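Local coordinates for protein P-granule scaffold (Caenorhabditis japonica, PDB 5W4A) that scaffolds the assembly of P granules, the germ granules of nematodes, and is probably linked to RNA binding and mRNA repression, at residues 92-96 with 106-112; 16-20 with 76-80. One frame throughout, in Å; residues are numbered along the deposited sequence.

Contact 1 (92-96 with 106-112)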
ATOM      1  N   PHE C  92      14.728  -5.953 -22.712  1.00 27.52           N
ATOM      2  CA  PHE C  92      13.643  -6.826 -22.284  1.00 25.08           C
ATOM      3  C   PHE C  92      13.179  -7.722 -23.425  1.00 32.87           C
ATOM      4  O   PHE C  92      12.990  -8.928 -23.249  1.00 28.31           O
ATOM      5  CB  PHE C  92      12.488  -5.994 -21.756  1.00 26.02           C
ATOM      6  CG  PHE C  92      11.266  -6.791 -21.410  1.00 27.76           C
ATOM      7  CD1 PHE C  92      10.364  -7.172 -22.382  1.00 27.34           C
ATOM      8  CD2 PHE C  92      11.011  -7.149 -20.093  1.00 23.55           C
ATOM      9  CE1 PHE C  92       9.233  -7.880 -22.053  1.00 27.56           C
ATOM     10  CE2 PHE C  92       9.887  -7.854 -19.755  1.00 22.24           C
ATOM     11  CZ  PHE C  92       9.000  -8.240 -20.728  1.00 25.60           C
ATOM     12  N   LYS C  93      12.964  -7.140 -24.603  1.00 31.04           N
ATOM     13  CA  LYS C  93      12.472  -7.933 -25.723  1.00 34.93           C
ATOM     14  C   LYS C  93      13.484  -8.992 -26.141  1.00 30.82           C
ATOM     15  O   LYS C  93      13.107 -10.117 -26.489  1.00 30.89           O
ATOM     16  CB  LYS C  93      12.127  -7.002 -26.881  1.00 31.54           C
ATOM     17  CG  LYS C  93      10.874  -6.184 -26.613  1.00 34.40           C
ATOM     18  CD  LYS C  93      10.507  -5.360 -27.832  1.00 56.46           C
ATOM     19  CE  LYS C  93       9.006  -5.181 -27.954  1.00 63.13           C
ATOM     20  NZ  LYS C  93       8.617  -4.604 -29.279  1.00 66.67           N
ATOM     21  N   LYS C  94      14.778  -8.654 -26.112  1.00 32.84           N
ATOM     22  CA  LYS C  94      15.821  -9.635 -26.406  1.00 39.57           C
ATOM     23  C   LYS C  94      15.764 -10.805 -25.435  1.00 45.03           C
ATOM     24  O   LYS C  94      15.836 -11.968 -25.850  1.00 33.96           O
ATOM     25  CB  LYS C  94      17.209  -8.981 -26.363  1.00 45.01           C
ATOM     26  CG  LYS C  94      18.405  -9.974 -26.333  1.00 53.33           C
ATOM     27  CD  LYS C  94      19.725  -9.325 -25.878  1.00 67.16           C
ATOM     28  CE  LYS C  94      20.264  -8.334 -26.905  1.00 65.32           C
ATOM     29  NZ  LYS C  94      21.712  -8.032 -26.688  1.00 61.99           N
ATOM     30  N   ARG C  95      15.693 -10.516 -24.126  1.00 31.78           N
ATOM     31  CA  ARG C  95      15.658 -11.591 -23.140  1.00 32.22           C
ATOM     32  C   ARG C  95      14.403 -12.440 -23.312  1.00 26.50           C
ATOM     33  O   ARG C  95      14.446 -13.663 -23.143  1.00 28.38           O
ATOM     34  CB  ARG C  95      15.718 -11.014 -21.718  1.00 25.74           C
ATOM     35  CG  ARG C  95      16.996 -10.246 -21.418  1.00 26.73           C
ATOM     36  CD  ARG C  95      18.193 -11.149 -21.293  1.00 29.28           C
ATOM     37  NE  ARG C  95      19.404 -10.332 -21.219  1.00 33.34           N
ATOM     38  CZ  ARG C  95      20.589 -10.764 -20.816  1.00 28.75           C
ATOM     39  NH1 ARG C  95      20.766 -12.019 -20.436  1.00 30.69           N
ATOM     40  NH2 ARG C  95      21.610  -9.918 -20.780  1.00 32.34           N
ATOM     41  N   ASN C  96      13.279 -11.803 -23.642  1.00 27.11           N
ATOM     42  CA  ASN C  96      12.038 -12.546 -23.822  1.00 23.55           C
ATOM     43  C   ASN C  96      12.128 -13.462 -25.037  1.00 32.34           C
ATOM     44  O   ASN C  96      11.679 -14.610 -24.990  1.00 26.90           O
ATOM     45  CB  ASN C  96      10.868 -11.585 -23.935  1.00 27.62           C
ATOM     46  CG  ASN C  96       9.590 -12.162 -23.355  1.00 27.47           C
ATOM     47  OD1 ASN C  96       9.626 -12.919 -22.378  1.00 24.53           O
ATOM     48  ND2 ASN C  96       8.463 -11.796 -23.929  1.00 35.40           N
ATOM     49  N   HIS C 106       7.910 -13.932 -20.238  1.00 20.81           N
ATOM     50  CA  HIS C 106       7.523 -13.010 -19.184  1.00 20.68           C
ATOM     51  C   HIS C 106       6.004 -12.876 -19.142  1.00 19.68           C
ATOM     52  O   HIS C 106       5.344 -12.804 -20.194  1.00 21.84           O
ATOM     53  CB  HIS C 106       8.190 -11.664 -19.418  1.00 19.97           C
ATOM     54  CG  HIS C 106       8.113 -10.769 -18.229  1.00 19.48           C
ATOM     55  ND1 HIS C 106       7.020  -9.972 -17.969  1.00 21.43           N
ATOM     56  CD2 HIS C 106       8.986 -10.566 -17.214  1.00 21.21           C
ATOM     57  CE1 HIS C 106       7.218  -9.326 -16.834  1.00 21.66           C
ATOM     58  NE2 HIS C 106       8.410  -9.659 -16.365  1.00 21.61           N
ATOM     59  N   ASP C 107       5.446 -12.851 -17.926  1.00 19.93           N
ATOM     60  CA  ASP C 107       3.992 -12.861 -17.764  1.00 17.88           C
ATOM     61  C   ASP C 107       3.326 -11.557 -18.209  1.00 24.49           C
ATOM     62  O   ASP C 107       2.104 -11.539 -18.393  1.00 25.96           O
ATOM     63  CB  ASP C 107       3.569 -13.186 -16.313  1.00 19.05           C
ATOM     64  CG  ASP C 107       4.207 -12.272 -15.266  1.00 25.58           C
ATOM     65  OD1 ASP C 107       5.356 -11.855 -15.432  1.00 39.71           O
ATOM     66  OD2 ASP C 107       3.540 -12.016 -14.270  1.00 29.40           O
ATOM     67  N   LEU C 108       4.086 -10.479 -18.379  1.00 20.34           N
ATOM     68  CA  LEU C 108       3.533  -9.220 -18.871  1.00 24.24           C
ATOM     69  C   LEU C 108       3.871  -8.984 -20.338  1.00 31.03           C
ATOM     70  O   LEU C 108       3.877  -7.837 -20.788  1.00 31.98           O
ATOM     71  CB  LEU C 108       4.013  -8.047 -18.018  1.00 21.45           C
ATOM     72  CG  LEU C 108       3.680  -8.102 -16.521  1.00 23.19           C
ATOM     73  CD1 LEU C 108       4.150  -6.840 -15.757  1.00 26.20           C
ATOM     74  CD2 LEU C 108       2.214  -8.383 -16.293  1.00 24.88           C
ATOM     75  N   SER C 109       4.134 -10.057 -21.079  1.00 24.81           N
ATOM     76  CA  SER C 109       4.470  -9.980 -22.494  1.00 28.71           C
ATOM     77  C   SER C 109       3.418  -9.275 -23.341  1.00 45.81           C
ATOM     78  O   SER C 109       3.719  -8.936 -24.485  1.00 39.79           O
ATOM     79  CB  SER C 109       4.688 -11.396 -23.043  1.00 37.56           C
ATOM     80  OG  SER C 109       5.961 -11.903 -22.671  1.00 27.54           O
ATOM     81  N   ILE C 110       2.199  -9.049 -22.836  1.00 37.57           N
ATOM     82  CA  ILE C 110       1.218  -8.314 -23.640  1.00 39.42           C
ATOM     83  C   ILE C 110       1.670  -6.879 -23.881  1.00 48.14           C
ATOM     84  O   ILE C 110       1.325  -6.281 -24.908  1.00 54.59           O
ATOM     85  CB  ILE C 110      -0.185  -8.341 -23.003  1.00 39.60           C
ATOM     86  CG1 ILE C 110      -0.198  -7.664 -21.630  1.00 35.77           C
ATOM     87  CG2 ILE C 110      -0.719  -9.759 -22.967  1.00 50.25           C
ATOM     88  CD1 ILE C 110      -1.603  -7.425 -21.114  1.00 52.15           C
ATOM     89  N   LEU C 111       2.426  -6.296 -22.948  1.00 47.86           N
ATOM     90  CA  LEU C 111       3.022  -4.981 -23.168  1.00 52.21           C
ATOM     91  C   LEU C 111       3.821  -4.948 -24.464  1.00 66.19           C
ATOM     92  O   LEU C 111       3.517  -4.179 -25.383  1.00 70.37           O
ATOM     93  CB  LEU C 111       3.933  -4.610 -21.999  1.00 50.83           C
ATOM     94  CG  LEU C 111       3.277  -4.068 -20.740  1.00 48.86           C
ATOM     95  CD1 LEU C 111       4.341  -3.932 -19.654  1.00 43.22           C
ATOM     96  CD2 LEU C 111       2.600  -2.724 -21.005  1.00 46.80           C
ATOM     97  N   ALA C 112       4.875  -5.766 -24.530  1.00 76.55           N
ATOM     98  CA  ALA C 112       5.714  -5.910 -25.715  1.00 82.57           C
ATOM     99  C   ALA C 112       4.972  -6.511 -26.909  1.00 78.62           C
ATOM    100  O   ALA C 112       5.583  -6.646 -27.974  1.00 87.65           O
ATOM    101  CB  ALA C 112       6.927  -6.780 -25.371  1.00 69.67           C
TER
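One turn of helix 89-100 faces the irregular loop that follows it. Residues 92-96 are regular helix, with Asn96 N bonded to Phe92 O at 2.9 Å, whereas 106-112 folds into two successive type I beta turns, His106 to Ser109 and Leu108 to Leu111. The backbones approach at both ends: CA of Asn96 lies 6.5 Å from CA of His106, and CA of Lys93 is 7.1 Å from CA of Ala112. Asn96 makes the polar join. Its OD1 accepts from the backbone N of His106 at 2.9 Å (N-H...O angle 160°), and its ND2 donates to Ser109 OG at 2.8 Å (152°). Ser109 OG in turn donates to His106 O at 2.7 Å, so the carboxamide ties together the two ends of the first turn. His106 ND1 accepts from Leu108 N at 3.0 Å, which holds the imidazole against the backbone of the turn and fits the edge-to-face pair with Phe92: the Phe92 edge points at the His106 face, centroids 5.0 Å apart, planes at 69°, with Phe92 CZ 3.7 Å from His106 CG. Ala112, less well ordered, closes the far end, its CB 3.7 Å from Lys93 CE and 4.2 Å from Phe92 CE1. The contact thus folds the connection back onto the helix it leaves. Phe92, Asn96 and His106 also pack on Met78 of helix 71-84, and His106 NE2 is hydrogen-bonded to Asp79 OD1 there; Leu108 reaches helices 116-131 and 136-148 through Leu123 and Leu141.

Contact 2 (16-20 with 76-80); sequences TYFFP and TSMDT
This is a buried loop-to-helix contact near the centre of the chain, where the link between strand 14-16 and helix 20-28 meets one turn of helix 71-84. Thr16 is extended (phi/psi -151/143); Tyr17 (-103/-51) and Phe18 (-84/-19) bend the chain, and Phe19 (-133/48) takes the N-cap position before the helix that Pro20 enters. Residues 76-80 are regular helix, with Thr80 N to Thr76 O at 3.2 Å. The nearest CA pair is Phe18 and Thr80, 5.5 Å apart. There Thr80 OG1, with chi1 m, donates to Phe18 O at 2.8 Å. A water donates to the same Phe18 O at 2.8 Å and to Ser77 OG at 2.7 Å, bridging loop and helix a second time. Tyr17, chi1 t, reaches across to the helix, so that its OH donates to Asp79 OD2 at 2.6 Å, while Thr76 CG2 sits over the ring face, 4.2 Å from the centroid and 25° off the normal: a CH-pi contact. Phe18, chi1 m, brings CE2 to 3.9 Å from Asp79 CB, and Phe19 CE1 lies 3.5 Å from Thr80 CG2. Asp79 OD2 also pairs with Arg6. Thr16 OG1 accepts from Phe19 N at 3.0 Å, the signature of an ST motif that spans the strand-to-helix connection and ends on the N-cap residue of helix 20-28.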
ATOM      1  N   THR C  16      15.395  -7.410  -0.800  1.00 13.63           N
ATOM      2  CA  THR C  16      15.254  -6.961  -2.185  1.00 16.18           C
ATOM      3  C   THR C  16      14.426  -7.941  -3.010  1.00 15.44           C
ATOM      4  O   THR C  16      14.472  -9.147  -2.808  1.00 15.85           O
ATOM      5  CB  THR C  16      16.646  -6.736  -2.817  1.00 14.53           C
ATOM      6  OG1 THR C  16      16.491  -6.237  -4.157  1.00 16.43           O
ATOM      7  CG2 THR C  16      17.479  -7.977  -2.864  1.00 15.54           C
ATOM      8  N   TYR C  17      13.614  -7.394  -3.928  1.00 15.15           N
ATOM      9  CA  TYR C  17      13.025  -8.172  -5.018  1.00 14.65           C
ATOM     10  C   TYR C  17      13.764  -7.899  -6.327  1.00 14.39           C
ATOM     11  O   TYR C  17      14.201  -8.833  -7.013  1.00 15.41           O
ATOM     12  CB  TYR C  17      11.511  -7.875  -5.195  1.00 15.11           C
ATOM     13  CG  TYR C  17      11.032  -8.564  -6.418  1.00 14.49           C
ATOM     14  CD1 TYR C  17      10.925  -9.955  -6.458  1.00 16.62           C
ATOM     15  CD2 TYR C  17      10.801  -7.849  -7.588  1.00 15.85           C
ATOM     16  CE1 TYR C  17      10.619 -10.621  -7.618  1.00 18.30           C
ATOM     17  CE2 TYR C  17      10.474  -8.499  -8.750  1.00 18.44           C
ATOM     18  CZ  TYR C  17      10.382  -9.885  -8.761  1.00 18.68           C
ATOM     19  OH  TYR C  17      10.060 -10.565  -9.899  1.00 20.39           O
ATOM     20  N   PHE C  18      13.939  -6.619  -6.666  1.00 15.63           N
ATOM     21  CA  PHE C  18      14.371  -6.227  -8.012  1.00 15.80           C
ATOM     22  C   PHE C  18      15.885  -6.285  -8.206  1.00 19.15           C
ATOM     23  O   PHE C  18      16.346  -6.324  -9.349  1.00 17.00           O
ATOM     24  CB  PHE C  18      13.894  -4.801  -8.319  1.00 14.80           C
ATOM     25  CG  PHE C  18      12.408  -4.678  -8.549  1.00 16.70           C
ATOM     26  CD1 PHE C  18      11.557  -4.275  -7.526  1.00 16.25           C
ATOM     27  CD2 PHE C  18      11.860  -4.957  -9.806  1.00 18.59           C
ATOM     28  CE1 PHE C  18      10.196  -4.165  -7.744  1.00 15.73           C
ATOM     29  CE2 PHE C  18      10.499  -4.835 -10.025  1.00 19.90           C
ATOM     30  CZ  PHE C  18       9.663  -4.459  -8.994  1.00 18.46           C
ATOM     31  N   PHE C  19      16.677  -6.284  -7.124  1.00 15.69           N
ATOM     32  CA  PHE C  19      18.135  -6.118  -7.214  1.00 16.51           C
ATOM     33  C   PHE C  19      18.922  -7.131  -6.366  1.00 17.32           C
ATOM     34  O   PHE C  19      19.858  -6.761  -5.654  1.00 17.33           O
ATOM     35  CB  PHE C  19      18.506  -4.694  -6.802  1.00 18.33           C
ATOM     36  CG  PHE C  19      17.884  -3.623  -7.678  1.00 19.12           C
ATOM     37  CD1 PHE C  19      18.344  -3.427  -8.953  1.00 18.95           C
ATOM     38  CD2 PHE C  19      16.817  -2.854  -7.211  1.00 19.91           C
ATOM     39  CE1 PHE C  19      17.768  -2.437  -9.780  1.00 19.56           C
ATOM     40  CE2 PHE C  19      16.240  -1.881  -8.021  1.00 19.29           C
ATOM     41  CZ  PHE C  19      16.730  -1.688  -9.310  1.00 19.27           C
ATOM     42  N   PRO C  20      18.606  -8.417  -6.448  1.00 15.73           N
ATOM     43  CA  PRO C  20      19.366  -9.369  -5.598  1.00 16.94           C
ATOM     44  C   PRO C  20      20.866  -9.431  -5.863  1.00 18.92           C
ATOM     45  O   PRO C  20      21.637  -9.533  -4.896  1.00 18.75           O
ATOM     46  CB  PRO C  20      18.697 -10.713  -5.901  1.00 17.88           C
ATOM     47  CG  PRO C  20      18.021 -10.537  -7.207  1.00 21.60           C
ATOM     48  CD  PRO C  20      17.571  -9.123  -7.234  1.00 16.19           C
ATOM     49  N   THR C  76      13.027 -12.253 -13.029  1.00 19.53           N
ATOM     50  CA  THR C  76      13.054 -11.207 -12.019  1.00 19.18           C
ATOM     51  C   THR C  76      13.739  -9.960 -12.558  1.00 20.21           C
ATOM     52  O   THR C  76      13.214  -8.843 -12.445  1.00 18.39           O
ATOM     53  CB  THR C  76      13.757 -11.767 -10.781  1.00 21.49           C
ATOM     54  OG1 THR C  76      12.938 -12.808 -10.227  1.00 25.10           O
ATOM     55  CG2 THR C  76      13.999 -10.681  -9.726  1.00 20.55           C
ATOM     56  N   SER C  77      14.879 -10.141 -13.219  1.00 19.21           N
ATOM     57  CA  SER C  77      15.591  -8.995 -13.763  1.00 17.24           C
ATOM     58  C   SER C  77      14.849  -8.368 -14.932  1.00 18.91           C
ATOM     59  O   SER C  77      14.976  -7.167 -15.156  1.00 18.82           O
ATOM     60  CB  SER C  77      17.000  -9.419 -14.155  1.00 19.39           C
ATOM     61  OG  SER C  77      17.791  -9.529 -12.984  1.00 20.56           O
HETATM   62  N   MSE C  78      14.034  -9.132 -15.644  1.00 18.16           N
HETATM   63  CA  MSE C  78      13.161  -8.547 -16.667  1.00 21.59           C
HETATM   64  C   MSE C  78      12.087  -7.631 -16.062  1.00 18.35           C
HETATM   65  O   MSE C  78      11.718  -6.616 -16.669  1.00 18.93           O
HETATM   66  CB  MSE C  78      12.515  -9.636 -17.485  1.00 18.60           C
HETATM   67  CG  MSE C  78      13.538 -10.263 -18.426  1.00 20.65           C
HETATM   68 SE   MSE C  78      12.868 -11.826 -19.350  1.00 21.77          SE
HETATM   69  CE  MSE C  78      11.621 -10.921 -20.529  1.00 22.41           C
ATOM     70  N   ASP C  79      11.548  -7.991 -14.888  1.00 18.23           N
ATOM     71  CA  ASP C  79      10.715  -7.057 -14.133  1.00 17.17           C
ATOM     72  C   ASP C  79      11.465  -5.751 -13.909  1.00 17.68           C
ATOM     73  O   ASP C  79      10.915  -4.666 -14.104  1.00 17.90           O
ATOM     74  CB  ASP C  79      10.302  -7.612 -12.762  1.00 17.67           C
ATOM     75  CG  ASP C  79       9.148  -8.591 -12.792  1.00 20.49           C
ATOM     76  OD1 ASP C  79       8.491  -8.830 -13.830  1.00 19.66           O
ATOM     77  OD2 ASP C  79       8.852  -9.135 -11.703  1.00 21.54           O
ATOM     78  N   THR C  80      12.719  -5.843 -13.480  1.00 17.21           N
ATOM     79  CA  THR C  80      13.516  -4.639 -13.238  1.00 20.98           C
ATOM     80  C   THR C  80      13.676  -3.828 -14.520  1.00 21.29           C
ATOM     81  O   THR C  80      13.542  -2.606 -14.496  1.00 19.61           O
ATOM     82  CB  THR C  80      14.869  -5.023 -12.645  1.00 17.16           C
ATOM     83  OG1 THR C  80      14.588  -5.917 -11.552  1.00 18.83           O
ATOM     84  CG2 THR C  80      15.630  -3.788 -12.144  1.00 18.19           C
TER
HETATM   85  O   HOH W   1      17.396  -8.676 -10.483  0.94 23.22           O

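Contacts 1 and 2 lie in series along the chain, their centres about 14 Å apart, and meet through helix 71-84. Asp79 of contact 2 and His106 of contact 1 form the polar bridge: His106 NE2 lies 2.7 Å from Asp79 OD1, a probable hydrogen bond, so the carboxylate joins the loop 106-112 to the Tyr17 side. Met78, a selenomethionine, adds van der Waals packing, with its CE 3.4 Å from Asn96 OD1 and its CB 3.7 Å from His106 CD2. A bound imidazole, probably from the crystallisation liquor, sits about 3 Å from the Asp79 side chain and about 4 Å from that of His106, which may mark a small pocket at the junction.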